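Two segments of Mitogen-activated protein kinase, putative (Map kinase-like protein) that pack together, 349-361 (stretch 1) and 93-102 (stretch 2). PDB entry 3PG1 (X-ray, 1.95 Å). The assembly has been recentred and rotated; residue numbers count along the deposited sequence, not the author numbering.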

# COMPACT_ATOMS: atom_id res chain seq x y z
N MET A 349 -15.01 21.32 -0.70
CA MET A 349 -14.41 20.06 -1.15
C MET A 349 -14.75 19.75 -2.61
O MET A 349 -13.88 19.29 -3.35
CB MET A 349 -14.85 18.90 -0.26
CG MET A 349 -14.25 18.93 1.13
SD MET A 349 -14.86 17.54 2.09
CE MET A 349 -14.85 18.25 3.71
N HIS A 350 -16.03 19.99 -3.02
CA HIS A 350 -16.54 19.80 -4.39
C HIS A 350 -15.71 20.60 -5.39
O HIS A 350 -15.44 20.11 -6.49
CB HIS A 350 -18.02 20.22 -4.48
CG HIS A 350 -19.01 19.21 -3.99
ND1 HIS A 350 -20.36 19.35 -4.24
CD2 HIS A 350 -18.82 18.06 -3.29
CE1 HIS A 350 -20.95 18.30 -3.69
NE2 HIS A 350 -20.06 17.50 -3.11
N LYS A 351 -15.29 21.83 -4.99
CA LYS A 351 -14.42 22.72 -5.77
C LYS A 351 -13.04 22.07 -5.93
O LYS A 351 -12.47 22.14 -7.01
CB LYS A 351 -14.28 24.09 -5.08
N ILE A 352 -12.53 21.42 -4.86
CA ILE A 352 -11.24 20.71 -4.88
C ILE A 352 -11.32 19.51 -5.84
O ILE A 352 -10.38 19.29 -6.58
CB ILE A 352 -10.66 20.36 -3.48
CG1 ILE A 352 -10.59 21.61 -2.56
CG2 ILE A 352 -9.26 19.69 -3.58
CD1 ILE A 352 -10.40 21.29 -1.05
N PHE A 353 -12.47 18.79 -5.87
CA PHE A 353 -12.69 17.67 -6.80
C PHE A 353 -12.63 18.18 -8.24
O PHE A 353 -11.94 17.57 -9.06
CB PHE A 353 -14.01 16.94 -6.54
CG PHE A 353 -14.01 15.97 -5.38
CD1 PHE A 353 -14.69 16.27 -4.20
CD2 PHE A 353 -13.37 14.74 -5.48
CE1 PHE A 353 -14.70 15.36 -3.13
CE2 PHE A 353 -13.39 13.83 -4.41
CZ PHE A 353 -14.07 14.14 -3.25
N THR A 354 -13.29 19.32 -8.52
CA THR A 354 -13.29 19.99 -9.83
C THR A 354 -11.86 20.42 -10.18
O THR A 354 -11.42 20.20 -11.31
CB THR A 354 -14.30 21.15 -9.86
OG1 THR A 354 -15.56 20.70 -9.33
CG2 THR A 354 -14.52 21.71 -11.26
N ALA A 355 -11.12 20.96 -9.18
CA ALA A 355 -9.72 21.38 -9.33
C ALA A 355 -8.81 20.16 -9.55
O ALA A 355 -7.84 20.26 -10.31
CB ALA A 355 -9.27 22.15 -8.10
N GLU A 356 -9.12 19.02 -8.89
CA GLU A 356 -8.36 17.78 -9.03
C GLU A 356 -8.61 17.14 -10.40
O GLU A 356 -7.68 16.56 -10.96
CB GLU A 356 -8.66 16.78 -7.89
CG GLU A 356 -7.99 17.13 -6.56
CD GLU A 356 -6.47 17.08 -6.53
OE1 GLU A 356 -5.89 16.17 -7.18
OE2 GLU A 356 -5.86 17.93 -5.85
N VAL A 357 -9.85 17.28 -10.94
CA VAL A 357 -10.22 16.77 -12.27
C VAL A 357 -9.59 17.68 -13.36
O VAL A 357 -9.18 17.18 -14.41
CB VAL A 357 -11.77 16.56 -12.42
CG1 VAL A 357 -12.18 16.26 -13.86
CG2 VAL A 357 -12.26 15.45 -11.50
N GLU A 358 -9.47 19.00 -13.06
CA GLU A 358 -8.88 20.00 -13.97
C GLU A 358 -7.37 19.79 -14.17
O GLU A 358 -6.94 19.63 -15.31
CB GLU A 358 -9.18 21.43 -13.48
N ARG A 359 -6.59 19.75 -13.06
CA ARG A 359 -5.14 19.52 -13.05
C ARG A 359 -4.79 18.17 -13.68
O ARG A 359 -3.71 18.01 -14.24
CB ARG A 359 -4.59 19.59 -11.61
N PHE A 360 -5.74 17.21 -13.58
CA PHE A 360 -5.64 15.88 -14.16
C PHE A 360 -5.67 15.94 -15.71
O PHE A 360 -4.77 15.38 -16.35
CB PHE A 360 -6.76 14.95 -13.62
CG PHE A 360 -6.73 13.58 -14.25
CD1 PHE A 360 -7.47 13.31 -15.40
CD2 PHE A 360 -5.87 12.59 -13.77
CE1 PHE A 360 -7.36 12.07 -16.04
CE2 PHE A 360 -5.77 11.36 -14.41
CZ PHE A 360 -6.50 11.12 -15.55
N ASN A 361 -6.70 16.58 -16.29
CA ASN A 361 -6.88 16.71 -17.74
C ASN A 361 -5.86 17.66 -18.40
O ASN A 361 -5.95 18.88 -18.27
CB ASN A 361 -8.33 17.08 -18.11
CG ASN A 361 -9.37 16.03 -17.77
OD1 ASN A 361 -10.34 16.30 -17.05
ND2 ASN A 361 -9.21 14.82 -18.30
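Stretch 2 93-102: GLRDIFVHFE

Stretch 2, a strand at its centre, runs roughly antiparallel along one side of the helix of stretch 1, and the contact is an apolar and aromatic one with no hydrogen bond crossing it. The two segments belong to the same chain but are at least 249 residues apart in sequence where they touch, and together they bury 560 Å² of surface.

The strand is in β conformation, from Asp96 (phi/psi -166/155) to His100 (phi/psi -111/102), whereas Arg95, just before it, has phi/psi of -84/-32. The strand axis approaches the axis of helix 349-360 to 8.3 Å, and their N-to-C directions make an angle of 145° (signed crossing angle -145°). The register therefore runs in opposite senses: His350 pairs with Phe101 (CA to CA 8.5 Å), Phe353 with Val99 (CA to CA 7.5 Å) and Val357 with Ile97 (CA to CA 6.1 Å). The shrinking separation shows the backbones drawing together toward the C-terminal part of the helix.

At the wider end, large rings fill the gap. Phe101 points toward the helix and stacks face-to-face on the His350 ring, with centroids 4.2 Å apart and planes at 29°; Phe101 CE1 comes within 3.4 Å of His350 CG. The edge of the Phe101 ring meets the next turn, where its CZ lies 4.2 Å from Phe353 CB and its CE2 lies 3.7 Å from Thr354 OG1. That hydroxyl is engaged within the helix, donating to the backbone O of His350 (OG1 to O 2.9 Å).

In the middle, Val99 also points toward the helix, placing CG1 4.3 Å from Phe353 CB and CG2 4.1 Å from Val357 CG2. The CG2 of Val357 also packs against Ile97 CG1 at 3.9 Å, while its CG1 rests 3.6 Å from Ile97 O. Phe98 points away from the helix and adds little to the contact; His100 is out of reach and adds nothing.

Phe360, in the t rotamer (chi1 177°), anchors the other end and has 96 Å² covered by stretch 2. Ile97 CG2 sits over one face of its ring, 4.1 Å from the centroid in a CH-pi contact and 3.7 Å from Phe360 CG. The ring edge faces backbone carbonyls: Phe360 CE2 is 3.4 Å from Leu94 O, and Phe360 CZ is 3.2 Å from Arg95 O. Leu94 CB adds an apolar contact with Phe360 CE2 at 3.9 Å.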

# COMPACT_ATOMS: atom_id res chain seq x y z
N GLY A 93 -1.44 4.83 -10.50
CA GLY A 93 -1.98 6.17 -10.71
C GLY A 93 -3.41 6.22 -11.18
O GLY A 93 -4.02 5.18 -11.46
N LEU A 94 -3.96 7.44 -11.23
CA LEU A 94 -5.30 7.66 -11.77
C LEU A 94 -5.16 7.64 -13.29
O LEU A 94 -4.33 8.37 -13.83
CB LEU A 94 -5.86 9.03 -11.34
CG LEU A 94 -6.76 9.12 -10.13
CD1 LEU A 94 -7.18 10.55 -9.90
CD2 LEU A 94 -8.00 8.25 -10.27
N ARG A 95 -5.92 6.76 -13.95
CA ARG A 95 -5.98 6.68 -15.43
C ARG A 95 -6.98 7.72 -15.87
O ARG A 95 -6.89 8.27 -16.98
CB ARG A 95 -6.50 5.31 -15.91
CG ARG A 95 -5.49 4.18 -15.84
CD ARG A 95 -4.47 4.23 -16.96
NE ARG A 95 -5.00 3.73 -18.23
CZ ARG A 95 -4.25 3.24 -19.20
NH1 ARG A 95 -2.93 3.15 -19.05
NH2 ARG A 95 -4.80 2.81 -20.33
N ASP A 96 -7.98 7.94 -15.02
CA ASP A 96 -9.08 8.88 -15.26
C ASP A 96 -9.86 9.15 -13.98
O ASP A 96 -9.89 8.32 -13.07
CB ASP A 96 -10.02 8.31 -16.34
CG ASP A 96 -10.86 9.33 -17.08
OD1 ASP A 96 -10.75 10.53 -16.76
OD2 ASP A 96 -11.63 8.92 -17.97
N ILE A 97 -10.50 10.31 -13.94
CA ILE A 97 -11.35 10.79 -12.85
C ILE A 97 -12.38 11.78 -13.43
O ILE A 97 -12.05 12.64 -14.25
CB ILE A 97 -10.54 11.38 -11.66
CG1 ILE A 97 -11.49 11.77 -10.49
CG2 ILE A 97 -9.60 12.54 -12.11
CD1 ILE A 97 -10.86 12.14 -9.21
N PHE A 98 -13.65 11.60 -13.03
CA PHE A 98 -14.77 12.43 -13.46
C PHE A 98 -15.86 12.45 -12.39
O PHE A 98 -16.09 11.44 -11.72
CB PHE A 98 -15.30 12.08 -14.87
CG PHE A 98 -15.38 10.61 -15.25
CD1 PHE A 98 -14.24 9.91 -15.65
CD2 PHE A 98 -16.60 9.95 -15.27
CE1 PHE A 98 -14.31 8.56 -15.99
CE2 PHE A 98 -16.67 8.60 -15.64
CZ PHE A 98 -15.53 7.91 -15.99
N VAL A 99 -16.46 13.64 -12.18
CA VAL A 99 -17.47 13.87 -11.15
C VAL A 99 -18.79 14.35 -11.73
O VAL A 99 -18.81 15.28 -12.54
CB VAL A 99 -16.98 14.83 -10.03
CG1 VAL A 99 -16.09 14.10 -9.03
CG2 VAL A 99 -16.26 16.06 -10.60
N HIS A 100 -19.89 13.71 -11.31
CA HIS A 100 -21.23 14.09 -11.73
C HIS A 100 -21.94 14.69 -10.53
O HIS A 100 -22.34 13.95 -9.62
CB HIS A 100 -22.01 12.90 -12.32
CG HIS A 100 -23.43 13.22 -12.69
ND1 HIS A 100 -24.51 12.54 -12.12
CD2 HIS A 100 -23.92 14.18 -13.52
CE1 HIS A 100 -25.59 13.08 -12.64
NE2 HIS A 100 -25.29 14.07 -13.48
N PHE A 101 -22.02 16.02 -10.48
CA PHE A 101 -22.70 16.71 -9.40
C PHE A 101 -24.17 16.98 -9.76
O PHE A 101 -24.45 17.53 -10.83
CB PHE A 101 -21.97 18.02 -9.04
CG PHE A 101 -20.61 17.85 -8.39
CD1 PHE A 101 -20.48 17.18 -7.17
CD2 PHE A 101 -19.48 18.39 -8.97
CE1 PHE A 101 -19.22 17.03 -6.58
CE2 PHE A 101 -18.22 18.26 -8.36
CZ PHE A 101 -18.11 17.58 -7.17
N GLU A 102 -25.08 16.55 -8.87
CA GLU A 102 -26.53 16.72 -8.99
C GLU A 102 -27.07 17.17 -7.62
O GLU A 102 -26.98 16.44 -6.64
CB GLU A 102 -27.17 15.40 -9.47
CG GLU A 102 -28.60 15.53 -9.98
CD GLU A 102 -29.06 14.32 -10.76
OE1 GLU A 102 -28.78 14.26 -11.98
OE2 GLU A 102 -29.68 13.42 -10.16